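Local coordinates for protein truncated hemoglobin 4 (Chlamydomonas reinhardtii, PDB 6BME) that binds heme b as a truncated, 2-on-2 globin with histidine and lysine as axial iron ligands, and probably binds oxygen, at residues Phe49-Phe54 / Phe90-Leu94; Leu78-Asp84 / Val114-Pro120. All coordinates share one frame; numbering follows the deposited sequence.

Interaction 1: residues Phe49-Phe54 / Phe90-Leu94. With HEM (protoporphyrin IX containing Fe), chain C.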
ATOM      1  N   PHE A  49      -2.279  -0.101  -5.247  1.00 11.92           N
ATOM      2  CA  PHE A  49      -1.520   0.659  -4.249  1.00 12.42           C
ATOM      3  C   PHE A  49      -0.368   1.396  -4.915  1.00 13.55           C
ATOM      4  O   PHE A  49      -0.178   2.604  -4.717  1.00 12.96           O
ATOM      5  CB  PHE A  49      -1.006  -0.309  -3.167  1.00 10.35           C
ATOM      6  CG  PHE A  49      -0.324   0.345  -1.980  1.00  9.86           C
ATOM      7  CD1 PHE A  49       0.883   1.023  -2.119  1.00 11.52           C
ATOM      8  CD2 PHE A  49      -0.844   0.185  -0.704  1.00  9.14           C
ATOM      9  CE1 PHE A  49       1.518   1.607  -1.012  1.00 13.63           C
ATOM     10  CE2 PHE A  49      -0.223   0.758   0.404  1.00 10.33           C
ATOM     11  CZ  PHE A  49       0.967   1.469   0.245  1.00 11.17           C
ATOM     12  N   LEU A  50       0.404   0.675  -5.730  1.00 12.32           N
ATOM     13  CA  LEU A  50       1.521   1.280  -6.443  1.00 13.14           C
ATOM     14  C   LEU A  50       1.041   2.366  -7.399  1.00 14.01           C
ATOM     15  O   LEU A  50       1.624   3.453  -7.468  1.00 14.50           O
ATOM     16  CB  LEU A  50       2.295   0.188  -7.187  1.00 13.72           C
ATOM     17  CG  LEU A  50       3.402   0.615  -8.151  1.00 17.55           C
ATOM     18  CD1 LEU A  50       4.491   1.374  -7.409  1.00 19.20           C
ATOM     19  CD2 LEU A  50       3.979  -0.626  -8.812  1.00 19.24           C
ATOM     20  N   ALA A  51      -0.022   2.084  -8.158  1.00 14.38           N
ATOM     21  CA  ALA A  51      -0.564   3.092  -9.064  1.00 15.37           C
ATOM     22  C   ALA A  51      -1.022   4.334  -8.297  1.00 18.54           C
ATOM     23  O   ALA A  51      -0.751   5.468  -8.713  1.00 16.01           O
ATOM     24  CB  ALA A  51      -1.712   2.489  -9.878  1.00 15.85           C
ATOM     25  N   TYR A  52      -1.694   4.134  -7.157  1.00 19.64           N
ATOM     26  CA  TYR A  52      -2.174   5.253  -6.348  1.00 16.68           C
ATOM     27  C   TYR A  52      -1.023   6.108  -5.830  1.00 14.11           C
ATOM     28  O   TYR A  52      -1.084   7.343  -5.878  1.00 17.92           O
ATOM     29  CB  TYR A  52      -3.014   4.729  -5.177  1.00 12.93           C
ATOM     30  CG  TYR A  52      -3.632   5.831  -4.350  1.00 16.68           C
ATOM     31  CD1 TYR A  52      -4.750   6.523  -4.803  1.00 16.98           C
ATOM     32  CD2 TYR A  52      -3.092   6.187  -3.116  1.00 21.70           C
ATOM     33  CE1 TYR A  52      -5.314   7.543  -4.050  1.00 18.60           C
ATOM     34  CE2 TYR A  52      -3.652   7.203  -2.358  1.00 19.78           C
ATOM     35  CZ  TYR A  52      -4.761   7.871  -2.828  1.00 18.45           C
ATOM     36  OH  TYR A  52      -5.314   8.878  -2.076  1.00 19.63           O
ATOM     37  N   ALA A  53       0.037   5.470  -5.336  1.00 13.55           N
ATOM     38  CA  ALA A  53       1.181   6.227  -4.834  1.00 17.90           C
ATOM     39  C   ALA A  53       1.743   7.178  -5.892  1.00 22.62           C
ATOM     40  O   ALA A  53       2.304   8.228  -5.552  1.00 18.46           O
ATOM     41  CB  ALA A  53       2.265   5.268  -4.335  1.00 18.92           C
ATOM     42  N   PHE A  54       1.584   6.850  -7.173  1.00 18.52           N
ATOM     43  CA  PHE A  54       2.122   7.679  -8.243  1.00 20.08           C
ATOM     44  C   PHE A  54       1.039   8.364  -9.062  1.00 24.51           C
ATOM     45  O   PHE A  54       1.287   8.740 -10.210  1.00 21.27           O
ATOM     46  CB  PHE A  54       3.039   6.842  -9.129  1.00 22.85           C
ATOM     47  CG  PHE A  54       4.299   6.464  -8.437  1.00 23.90           C
ATOM     48  CD1 PHE A  54       5.256   7.430  -8.171  1.00 22.66           C
ATOM     49  CD2 PHE A  54       4.500   5.171  -7.982  1.00 21.61           C
ATOM     50  CE1 PHE A  54       6.407   7.109  -7.500  1.00 20.86           C
ATOM     51  CE2 PHE A  54       5.660   4.839  -7.310  1.00 19.04           C
ATOM     52  CZ  PHE A  54       6.615   5.812  -7.075  1.00 20.38           C
ATOM     53  N   PHE A  90       6.862  -0.357   1.345  1.00 10.82           N
ATOM     54  CA  PHE A  90       6.652   0.132  -0.011  1.00 13.38           C
ATOM     55  C   PHE A  90       7.843   0.958  -0.490  1.00 15.83           C
ATOM     56  O   PHE A  90       8.371   0.729  -1.587  1.00 14.43           O
ATOM     57  CB  PHE A  90       5.363   0.944  -0.095  1.00 10.77           C
ATOM     58  CG  PHE A  90       5.066   1.433  -1.475  1.00 12.04           C
ATOM     59  CD1 PHE A  90       4.650   0.544  -2.470  1.00 11.90           C
ATOM     60  CD2 PHE A  90       5.221   2.761  -1.793  1.00 12.64           C
ATOM     61  CE1 PHE A  90       4.385   0.990  -3.748  1.00 12.46           C
ATOM     62  CE2 PHE A  90       4.957   3.218  -3.080  1.00 14.83           C
ATOM     63  CZ  PHE A  90       4.547   2.340  -4.051  1.00 17.21           C
ATOM     64  N   VAL A  91       8.288   1.927   0.314  1.00 13.59           N
ATOM     65  CA  VAL A  91       9.399   2.755  -0.146  1.00 16.65           C
ATOM     66  C   VAL A  91      10.683   1.933  -0.196  1.00 15.08           C
ATOM     67  O   VAL A  91      11.507   2.125  -1.091  1.00 15.05           O
ATOM     68  CB  VAL A  91       9.558   4.021   0.717  1.00 16.26           C
ATOM     69  CG1 VAL A  91       8.287   4.835   0.681  1.00 13.30           C
ATOM     70  CG2 VAL A  91       9.915   3.664   2.152  1.00 23.53           C
ATOM     71  N   ASP A  92      10.855   0.978   0.723  1.00 13.68           N
ATOM     72  CA  ASP A  92      11.995   0.075   0.624  1.00 14.47           C
ATOM     73  C   ASP A  92      11.963  -0.696  -0.688  1.00 18.30           C
ATOM     74  O   ASP A  92      13.006  -0.904  -1.314  1.00 15.98           O
ATOM     75  CB  ASP A  92      12.017  -0.895   1.807  1.00 14.08           C
ATOM     76  CG  ASP A  92      12.272  -0.198   3.136  1.00 19.80           C
ATOM     77  OD1 ASP A  92      12.527   1.028   3.147  1.00 14.34           O
ATOM     78  OD2 ASP A  92      12.204  -0.887   4.172  1.00 13.72           O
ATOM     79  N   SER A  93      10.774  -1.141  -1.116  1.00 17.05           N
ATOM     80  CA  SER A  93      10.671  -1.830  -2.400  1.00 14.71           C
ATOM     81  C   SER A  93      11.130  -0.932  -3.533  1.00 15.60           C
ATOM     82  O   SER A  93      11.888  -1.365  -4.405  1.00 16.67           O
ATOM     83  CB  SER A  93       9.237  -2.297  -2.647  1.00 13.91           C
ATOM     84  OG  SER A  93       8.789  -3.105  -1.578  1.00 13.19           O
ATOM     85  N   LEU A  94      10.703   0.331  -3.521  1.00 15.34           N
ATOM     86  CA  LEU A  94      11.104   1.251  -4.579  1.00 16.48           C
ATOM     87  C   LEU A  94      12.618   1.445  -4.601  1.00 23.28           C
ATOM     88  O   LEU A  94      13.234   1.448  -5.673  1.00 22.53           O
ATOM     89  CB  LEU A  94      10.393   2.592  -4.407  1.00 16.01           C
ATOM     90  CG  LEU A  94       8.871   2.645  -4.460  1.00 15.73           C
ATOM     91  CD1 LEU A  94       8.397   4.070  -4.178  1.00 15.29           C
ATOM     92  CD2 LEU A  94       8.384   2.165  -5.817  1.00 15.55           C
TER
HETATM   93  CHA HEM C 201      -7.491  -4.071   0.260  1.00 13.75           C
HETATM   94  CHB HEM C 201      -4.918  -0.221  -1.121  1.00 10.50           C
HETATM   95  CHC HEM C 201      -3.212   0.099   3.399  1.00  8.07           C
HETATM   96  CHD HEM C 201      -4.439  -4.525   4.031  1.00 10.94           C
HETATM   97  C1A HEM C 201      -7.010  -3.058  -0.539  1.00 13.77           C
HETATM   98  C2A HEM C 201      -7.349  -2.756  -1.924  1.00 13.84           C
HETATM   99  C3A HEM C 201      -6.610  -1.688  -2.282  1.00 13.10           C
HETATM  100  C4A HEM C 201      -5.797  -1.281  -1.160  1.00  8.62           C
HETATM  101  CMA HEM C 201      -6.588  -0.950  -3.636  1.00 11.28           C
HETATM  102  CAA HEM C 201      -8.375  -3.511  -2.827  1.00 22.40           C
HETATM  103  CBA HEM C 201      -7.996  -4.980  -3.022  1.00 34.87           C
HETATM  104  CGA HEM C 201      -8.854  -5.671  -4.065  1.00 39.48           C
HETATM  105  O1A HEM C 201     -10.109  -5.766  -3.879  1.00 34.09           O
HETATM  106  O2A HEM C 201      -8.261  -6.149  -5.077  1.00 31.63           O
HETATM  107  C1B HEM C 201      -4.335   0.282   0.025  1.00  9.27           C
HETATM  108  C2B HEM C 201      -3.779   1.608   0.209  1.00 10.14           C
HETATM  109  C3B HEM C 201      -3.325   1.682   1.469  1.00 10.74           C
HETATM  110  C4B HEM C 201      -3.550   0.406   2.102  1.00 11.13           C
HETATM  111  CMB HEM C 201      -3.757   2.733  -0.852  1.00 10.96           C
HETATM  112  CAB HEM C 201      -2.622   2.850   2.202  1.00 13.05           C
HETATM  113  CBB HEM C 201      -1.969   3.832   1.582  1.00 15.27           C
HETATM  114  C1C HEM C 201      -3.309  -1.158   3.934  1.00  8.36           C
HETATM  115  C2C HEM C 201      -2.706  -1.597   5.157  1.00  8.65           C
HETATM  116  C3C HEM C 201      -3.008  -2.879   5.341  1.00  7.07           C
HETATM  117  C4C HEM C 201      -3.851  -3.295   4.232  1.00  6.96           C
HETATM  118  CMC HEM C 201      -1.825  -0.710   6.063  1.00 13.02           C
HETATM  119  CAC HEM C 201      -2.531  -3.726   6.536  1.00  9.16           C
HETATM  120  CBC HEM C 201      -2.229  -5.018   6.379  1.00 16.34           C
HETATM  121  C1D HEM C 201      -5.438  -4.776   3.106  1.00 12.66           C
HETATM  122  C2D HEM C 201      -6.265  -5.964   3.036  1.00  8.10           C
HETATM  123  C3D HEM C 201      -7.091  -5.836   1.999  1.00 10.24           C
HETATM  124  C4D HEM C 201      -6.830  -4.563   1.370  1.00 11.18           C
HETATM  125  CMD HEM C 201      -6.159  -7.160   3.997  1.00  9.11           C
HETATM  126  CAD HEM C 201      -8.151  -6.853   1.484  1.00 14.46           C
HETATM  127  CBD HEM C 201      -9.413  -6.781   2.332  1.00 22.24           C
HETATM  128  CGD HEM C 201     -10.366  -7.832   1.811  1.00 23.50           C
HETATM  129  O1D HEM C 201     -10.447  -8.010   0.569  1.00 22.50           O
HETATM  130  O2D HEM C 201     -11.052  -8.475   2.637  1.00 27.71           O
HETATM  131  NA  HEM C 201      -6.061  -2.152  -0.127  1.00 10.63           N
HETATM  132  NB  HEM C 201      -4.183  -0.428   1.206  1.00  8.14           N
HETATM  133  NC  HEM C 201      -4.007  -2.215   3.404  1.00  9.76           N
HETATM  134  ND  HEM C 201      -5.820  -3.930   2.076  1.00  7.35           N
HETATM  135 FE   HEM C 201      -4.996  -2.190   1.641  1.00  7.94          FE

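Interaction 2: residues Leu78-Asp84 / Val114-Pro120. With HEM (protoporphyrin IX containing Fe), chain C.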
ATOM      1  N   LEU A  78      -6.545  -3.099  13.070  1.00  9.52           N
ATOM      2  CA  LEU A  78      -5.606  -2.454  12.153  1.00  7.47           C
ATOM      3  C   LEU A  78      -5.318  -1.036  12.631  1.00  9.16           C
ATOM      4  O   LEU A  78      -6.241  -0.286  12.975  1.00  8.90           O
ATOM      5  CB  LEU A  78      -6.187  -2.434  10.739  1.00  6.49           C
ATOM      6  CG  LEU A  78      -5.228  -1.903   9.670  1.00  6.69           C
ATOM      7  CD1 LEU A  78      -4.058  -2.846   9.611  1.00  6.53           C
ATOM      8  CD2 LEU A  78      -5.901  -1.771   8.284  1.00  6.61           C
ATOM      9  N   ASN A  79      -4.039  -0.660  12.675  1.00  7.36           N
ATOM     10  CA  ASN A  79      -3.688   0.604  13.318  1.00  9.43           C
ATOM     11  C   ASN A  79      -2.566   1.320  12.567  1.00  7.90           C
ATOM     12  O   ASN A  79      -2.080   0.865  11.524  1.00  8.85           O
ATOM     13  CB  ASN A  79      -3.336   0.377  14.800  1.00  7.57           C
ATOM     14  CG  ASN A  79      -2.100  -0.488  14.998  1.00  9.54           C
ATOM     15  OD1 ASN A  79      -1.097  -0.306  14.333  1.00 14.08           O
ATOM     16  ND2 ASN A  79      -2.174  -1.426  15.935  1.00  9.72           N
ATOM     17  N   LEU A  80      -2.158   2.468  13.121  1.00  8.63           N
ATOM     18  CA  LEU A  80      -1.163   3.307  12.465  1.00  8.93           C
ATOM     19  C   LEU A  80       0.200   2.629  12.399  1.00 10.54           C
ATOM     20  O   LEU A  80       0.978   2.893  11.472  1.00 12.81           O
ATOM     21  CB  LEU A  80      -1.055   4.648  13.198  1.00  9.66           C
ATOM     22  CG  LEU A  80      -2.199   5.643  12.983  1.00 15.38           C
ATOM     23  CD1 LEU A  80      -1.999   6.851  13.853  1.00 16.65           C
ATOM     24  CD2 LEU A  80      -2.314   6.053  11.502  1.00 12.77           C
ATOM     25  N   THR A  81       0.530   1.787  13.382  1.00  8.23           N
ATOM     26  CA  THR A  81       1.793   1.063  13.306  1.00  9.26           C
ATOM     27  C   THR A  81       1.782   0.131  12.100  1.00 10.81           C
ATOM     28  O   THR A  81       2.774   0.019  11.376  1.00 10.34           O
ATOM     29  CB  THR A  81       2.044   0.275  14.594  1.00 11.66           C
ATOM     30  OG1 THR A  81       1.924   1.149  15.731  1.00 13.26           O
ATOM     31  CG2 THR A  81       3.452  -0.326  14.598  1.00  9.11           C
ATOM     32  N   HIS A  82       0.654  -0.524  11.853  1.00  7.45           N
ATOM     33  CA  HIS A  82       0.563  -1.366  10.669  1.00  7.48           C
ATOM     34  C   HIS A  82       0.709  -0.535   9.399  1.00 11.49           C
ATOM     35  O   HIS A  82       1.460  -0.917   8.490  1.00  7.37           O
ATOM     36  CB  HIS A  82      -0.756  -2.132  10.679  1.00 11.10           C
ATOM     37  CG  HIS A  82      -0.922  -3.016  11.876  1.00  7.98           C
ATOM     38  ND1 HIS A  82      -2.054  -3.004  12.657  1.00  6.89           N
ATOM     39  CD2 HIS A  82      -0.089  -3.925  12.435  1.00  8.66           C
ATOM     40  CE1 HIS A  82      -1.922  -3.880  13.636  1.00  7.17           C
ATOM     41  NE2 HIS A  82      -0.734  -4.443  13.532  1.00  7.44           N
ATOM     42  N   PHE A  83       0.020   0.618   9.330  1.00  8.59           N
ATOM     43  CA  PHE A  83       0.128   1.491   8.158  1.00 12.51           C
ATOM     44  C   PHE A  83       1.570   1.914   7.918  1.00  7.93           C
ATOM     45  O   PHE A  83       2.049   1.915   6.776  1.00  8.13           O
ATOM     46  CB  PHE A  83      -0.745   2.738   8.312  1.00 11.39           C
ATOM     47  CG  PHE A  83      -0.566   3.740   7.188  1.00 10.42           C
ATOM     48  CD1 PHE A  83       0.456   4.687   7.226  1.00 13.07           C
ATOM     49  CD2 PHE A  83      -1.406   3.716   6.078  1.00 13.95           C
ATOM     50  CE1 PHE A  83       0.636   5.587   6.184  1.00  9.33           C
ATOM     51  CE2 PHE A  83      -1.242   4.619   5.032  1.00 13.25           C
ATOM     52  CZ  PHE A  83      -0.216   5.553   5.081  1.00 12.30           C
ATOM     53  N   ASP A  84       2.258   2.343   8.983  1.00  8.29           N
ATOM     54  CA  ASP A  84       3.631   2.812   8.826  1.00  8.93           C
ATOM     55  C   ASP A  84       4.563   1.691   8.389  1.00  8.97           C
ATOM     56  O   ASP A  84       5.585   1.959   7.742  1.00  9.79           O
ATOM     57  CB  ASP A  84       4.131   3.442  10.129  1.00  9.47           C
ATOM     58  CG  ASP A  84       3.407   4.734  10.464  1.00 13.15           C
ATOM     59  OD1 ASP A  84       2.861   5.361   9.532  1.00 10.75           O
ATOM     60  OD2 ASP A  84       3.379   5.132  11.656  1.00 13.34           O
ATOM     61  N   VAL A 114      -2.615  10.012   3.232  1.00 14.44           N
ATOM     62  CA  VAL A 114      -3.718   9.120   3.584  1.00 11.77           C
ATOM     63  C   VAL A 114      -3.518   8.426   4.926  1.00 12.30           C
ATOM     64  O   VAL A 114      -4.441   7.731   5.393  1.00 14.67           O
ATOM     65  CB  VAL A 114      -3.975   8.076   2.475  1.00 17.46           C
ATOM     66  CG1 VAL A 114      -4.520   8.764   1.250  1.00 20.60           C
ATOM     67  CG2 VAL A 114      -2.699   7.318   2.134  1.00 15.02           C
ATOM     68  N   ARG A 115      -2.365   8.600   5.567  1.00 12.08           N
ATOM     69  CA  ARG A 115      -2.146   8.030   6.894  1.00 11.57           C
ATOM     70  C   ARG A 115      -3.264   8.338   7.889  1.00 11.54           C
ATOM     71  O   ARG A 115      -3.678   7.411   8.605  1.00  9.91           O
ATOM     72  CB  ARG A 115      -0.787   8.503   7.432  1.00 12.53           C
ATOM     73  CG  ARG A 115      -0.376   7.893   8.781  1.00 10.55           C
ATOM     74  CD  ARG A 115       1.080   8.259   9.117  1.00 12.87           C
ATOM     75  NE  ARG A 115       1.561   7.611  10.343  1.00 18.24           N
ATOM     76  CZ  ARG A 115       1.313   8.049  11.576  1.00 17.31           C
ATOM     77  NH1 ARG A 115       0.592   9.150  11.773  1.00 16.01           N
ATOM     78  NH2 ARG A 115       1.794   7.389  12.622  1.00 17.05           N
ATOM     79  N   PRO A 116      -3.797   9.566   7.988  1.00 11.77           N
ATOM     80  CA  PRO A 116      -4.859   9.823   8.979  1.00 14.69           C
ATOM     81  C   PRO A 116      -6.093   8.944   8.834  1.00 15.77           C
ATOM     82  O   PRO A 116      -6.842   8.811   9.807  1.00 11.45           O
ATOM     83  CB  PRO A 116      -5.196  11.298   8.739  1.00 18.12           C
ATOM     84  CG  PRO A 116      -3.930  11.871   8.245  1.00 15.89           C
ATOM     85  CD  PRO A 116      -3.356  10.820   7.355  1.00 13.47           C
ATOM     86  N   LEU A 117      -6.335   8.337   7.669  1.00 12.93           N
ATOM     87  CA  LEU A 117      -7.485   7.448   7.526  1.00 10.79           C
ATOM     88  C   LEU A 117      -7.278   6.103   8.205  1.00 13.58           C
ATOM     89  O   LEU A 117      -8.216   5.298   8.255  1.00 12.02           O
ATOM     90  CB  LEU A 117      -7.797   7.215   6.047  1.00 13.61           C
ATOM     91  CG  LEU A 117      -7.797   8.459   5.147  1.00 14.98           C
ATOM     92  CD1 LEU A 117      -7.849   8.057   3.680  1.00 12.82           C
ATOM     93  CD2 LEU A 117      -8.936   9.406   5.504  1.00 17.97           C
ATOM     94  N   PHE A 118      -6.075   5.828   8.692  1.00 11.57           N
ATOM     95  CA  PHE A 118      -5.786   4.597   9.409  1.00 10.77           C
ATOM     96  C   PHE A 118      -5.630   4.834  10.900  1.00  8.50           C
ATOM     97  O   PHE A 118      -5.158   3.947  11.617  1.00 11.69           O
ATOM     98  CB  PHE A 118      -4.550   3.927   8.808  1.00  7.88           C
ATOM     99  CG  PHE A 118      -4.815   3.349   7.451  1.00 11.08           C
ATOM    100  CD1 PHE A 118      -4.778   4.157   6.325  1.00 11.25           C
ATOM    101  CD2 PHE A 118      -5.190   2.010   7.311  1.00  7.21           C
ATOM    102  CE1 PHE A 118      -5.057   3.636   5.055  1.00 10.85           C
ATOM    103  CE2 PHE A 118      -5.472   1.479   6.057  1.00  9.47           C
ATOM    104  CZ  PHE A 118      -5.411   2.300   4.923  1.00 10.57           C
ATOM    105  N   ASP A 119      -6.058   5.998  11.382  1.00  9.27           N
ATOM    106  CA  ASP A 119      -6.074   6.292  12.806  1.00 11.57           C
ATOM    107  C   ASP A 119      -7.316   5.663  13.437  1.00  9.58           C
ATOM    108  O   ASP A 119      -8.441   6.116  13.182  1.00 13.09           O
ATOM    109  CB  ASP A 119      -6.045   7.806  13.026  1.00 10.82           C
ATOM    110  CG  ASP A 119      -5.995   8.194  14.497  1.00 20.39           C
ATOM    111  OD1 ASP A 119      -6.212   7.338  15.385  1.00 15.23           O
ATOM    112  OD2 ASP A 119      -5.741   9.384  14.757  1.00 19.74           O
ATOM    113  N   PRO A 120      -7.151   4.653  14.292  1.00  9.18           N
ATOM    114  CA  PRO A 120      -8.327   3.981  14.870  1.00  9.76           C
ATOM    115  C   PRO A 120      -9.206   4.902  15.697  1.00 11.35           C
ATOM    116  O   PRO A 120     -10.393   4.610  15.855  1.00 10.29           O
ATOM    117  CB  PRO A 120      -7.710   2.878  15.739  1.00 13.82           C
ATOM    118  CG  PRO A 120      -6.300   2.698  15.187  1.00 11.75           C
ATOM    119  CD  PRO A 120      -5.892   4.062  14.769  1.00 14.16           C
TER
HETATM  120  CHA HEM C 201      -7.491  -4.071   0.260  1.00 13.75           C
HETATM  121  CHB HEM C 201      -4.918  -0.221  -1.121  1.00 10.50           C
HETATM  122  CHC HEM C 201      -3.212   0.099   3.399  1.00  8.07           C
HETATM  123  CHD HEM C 201      -4.439  -4.525   4.031  1.00 10.94           C
HETATM  124  C1A HEM C 201      -7.010  -3.058  -0.539  1.00 13.77           C
HETATM  125  C2A HEM C 201      -7.349  -2.756  -1.924  1.00 13.84           C
HETATM  126  C3A HEM C 201      -6.610  -1.688  -2.282  1.00 13.10           C
HETATM  127  C4A HEM C 201      -5.797  -1.281  -1.160  1.00  8.62           C
HETATM  128  CMA HEM C 201      -6.588  -0.950  -3.636  1.00 11.28           C
HETATM  129  CAA HEM C 201      -8.375  -3.511  -2.827  1.00 22.40           C
HETATM  130  CBA HEM C 201      -7.996  -4.980  -3.022  1.00 34.87           C
HETATM  131  CGA HEM C 201      -8.854  -5.671  -4.065  1.00 39.48           C
HETATM  132  O1A HEM C 201     -10.109  -5.766  -3.879  1.00 34.09           O
HETATM  133  O2A HEM C 201      -8.261  -6.149  -5.077  1.00 31.63           O
HETATM  134  C1B HEM C 201      -4.335   0.282   0.025  1.00  9.27           C
HETATM  135  C2B HEM C 201      -3.779   1.608   0.209  1.00 10.14           C
HETATM  136  C3B HEM C 201      -3.325   1.682   1.469  1.00 10.74           C
HETATM  137  C4B HEM C 201      -3.550   0.406   2.102  1.00 11.13           C
HETATM  138  CMB HEM C 201      -3.757   2.733  -0.852  1.00 10.96           C
HETATM  139  CAB HEM C 201      -2.622   2.850   2.202  1.00 13.05           C
HETATM  140  CBB HEM C 201      -1.969   3.832   1.582  1.00 15.27           C
HETATM  141  C1C HEM C 201      -3.309  -1.158   3.934  1.00  8.36           C
HETATM  142  C2C HEM C 201      -2.706  -1.597   5.157  1.00  8.65           C
HETATM  143  C3C HEM C 201      -3.008  -2.879   5.341  1.00  7.07           C
HETATM  144  C4C HEM C 201      -3.851  -3.295   4.232  1.00  6.96           C
HETATM  145  CMC HEM C 201      -1.825  -0.710   6.063  1.00 13.02           C
HETATM  146  CAC HEM C 201      -2.531  -3.726   6.536  1.00  9.16           C
HETATM  147  CBC HEM C 201      -2.229  -5.018   6.379  1.00 16.34           C
HETATM  148  C1D HEM C 201      -5.438  -4.776   3.106  1.00 12.66           C
HETATM  149  C2D HEM C 201      -6.265  -5.964   3.036  1.00  8.10           C
HETATM  150  C3D HEM C 201      -7.091  -5.836   1.999  1.00 10.24           C
HETATM  151  C4D HEM C 201      -6.830  -4.563   1.370  1.00 11.18           C
HETATM  152  CMD HEM C 201      -6.159  -7.160   3.997  1.00  9.11           C
HETATM  153  CAD HEM C 201      -8.151  -6.853   1.484  1.00 14.46           C
HETATM  154  CBD HEM C 201      -9.413  -6.781   2.332  1.00 22.24           C
HETATM  155  CGD HEM C 201     -10.366  -7.832   1.811  1.00 23.50           C
HETATM  156  O1D HEM C 201     -10.447  -8.010   0.569  1.00 22.50           O
HETATM  157  O2D HEM C 201     -11.052  -8.475   2.637  1.00 27.71           O
HETATM  158  NA  HEM C 201      -6.061  -2.152  -0.127  1.00 10.63           N
HETATM  159  NB  HEM C 201      -4.183  -0.428   1.206  1.00  8.14           N
HETATM  160  NC  HEM C 201      -4.007  -2.215   3.404  1.00  9.76           N
HETATM  161  ND  HEM C 201      -5.820  -3.930   2.076  1.00  7.35           N
HETATM  162 FE   HEM C 201      -4.996  -2.190   1.641  1.00  7.94          FE

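Interaction 1: residues Phe49-Phe54 / Phe90-Leu94
Phe49 and Phe90 bridge two helix segments whose axes stay 12.3 Å apart at their closest, a gap spanned by apolar side chains, chiefly aromatic and leucine. The two rings slide past each other in opposite directions, centroids 5.0 Å apart and planes at 53°, an oblique pairing. Phe49 sets its CE1 over one face of Phe90, offset toward the rim, 3.6 Å from Phe90 CG. Its opposite flank serves the heme: Phe49 CD2 lies 3.4 Å from C2B of the porphyrin, and CE2 is equally near C3B. CG lies anti to the backbone N (chi1 -174°), which swings the ring into the space between the porphyrin and Phe90, where both contact it. With only an alanine here, the porphyrin and the Phe90 ring would probably lose their common spacer, leaving a gap between them and Phe90 freer to turn. Phe49 is a heme-pocket residue beside the heme ligand Lys45, so the contact backs the pocket wall near that ligand.

Leu50 CD1 meets the edge of the Phe90 ring, 3.5 Å from Phe90 CZ, while Ala53 CB comes obliquely to within 3.6 Å of Phe90 CE2. Phe54 and Leu94 approach from opposite directions, Leu94 CD1 meeting the ring edge 3.8 Å from Phe54 CZ. Leu94 CG lies over the Phe90 face opposite Phe49.

The contact joins the C-terminal end of helix 39-53 to helix 80-96, and segments 49-53 and 90-94 cross at -83°. Phe20 of helix 10-25 meets both Phe49 and Phe90, while Leu111 and Ile104 of helix 101-114 touch Phe49 and Leu94, respectively.

Interaction 2: residues Leu78-Asp84 / Val114-Pro120
Asp84 and Arg115 supply the charged part of this contact, a side-on salt bridge in which two nitrogens each take one carboxylate oxygen. Arg115 NE donates to Asp84 OD1 at 2.7 Å and Arg115 NH2 to Asp84 OD2 at 2.9 Å. Both oxygens use their syn lone pairs, and the carboxylate and guanidinium planes are 7° apart, nearly coplanar. The Arg115 chain, extended from CG to NE, carries the guanidinium there, and Leu80 CD2 lies over one of its faces.

Aromatic contacts follow. Arg115 CA sits over a face of Phe83 in a CH-pi contact, 3.9 Å from the ring centroid. Phe83 CD2 lies over a face of Phe118, 3.4 Å from Phe118 CD1, while Leu78 CD2 meets the Phe118 edge. Phe118 CZ then reaches CHC of the heme at 3.5 Å, and its ring meets the iron ligand His69 edge-to-face.

Among apolar contacts, Pro120 CG packs on Asn79 CB at 3.8 Å. Within 78-84 itself, Asn79 and His82 form a capping box at the start of helix 80-96.

The apolar side chains of Leu78, Phe83, Val114 and Phe118 thus line the heme pocket, while the ion pair lies on the partly exposed side.

From the N terminus, helix 39-53 enters interaction 1 at its C-terminal end, and the chain then runs through helix 62-75 to Leu78, where interaction 2 begins. Helix 80-96 serves both: its first turn belongs to interaction 2, and residues 90-94 close the first loop, back onto 49-54. The second loop closes only after helix 101-114, when 114-120 returns to 78-84. The segments alternate, so the two closures cross. Together they tie helix 80-96 to helix 39-53 and to the chain following helix 101-114. Their centres lie about 16 Å apart, yet both touch the heme, and Tyr52 OH packs against Val114 CG1 at 3.4 Å.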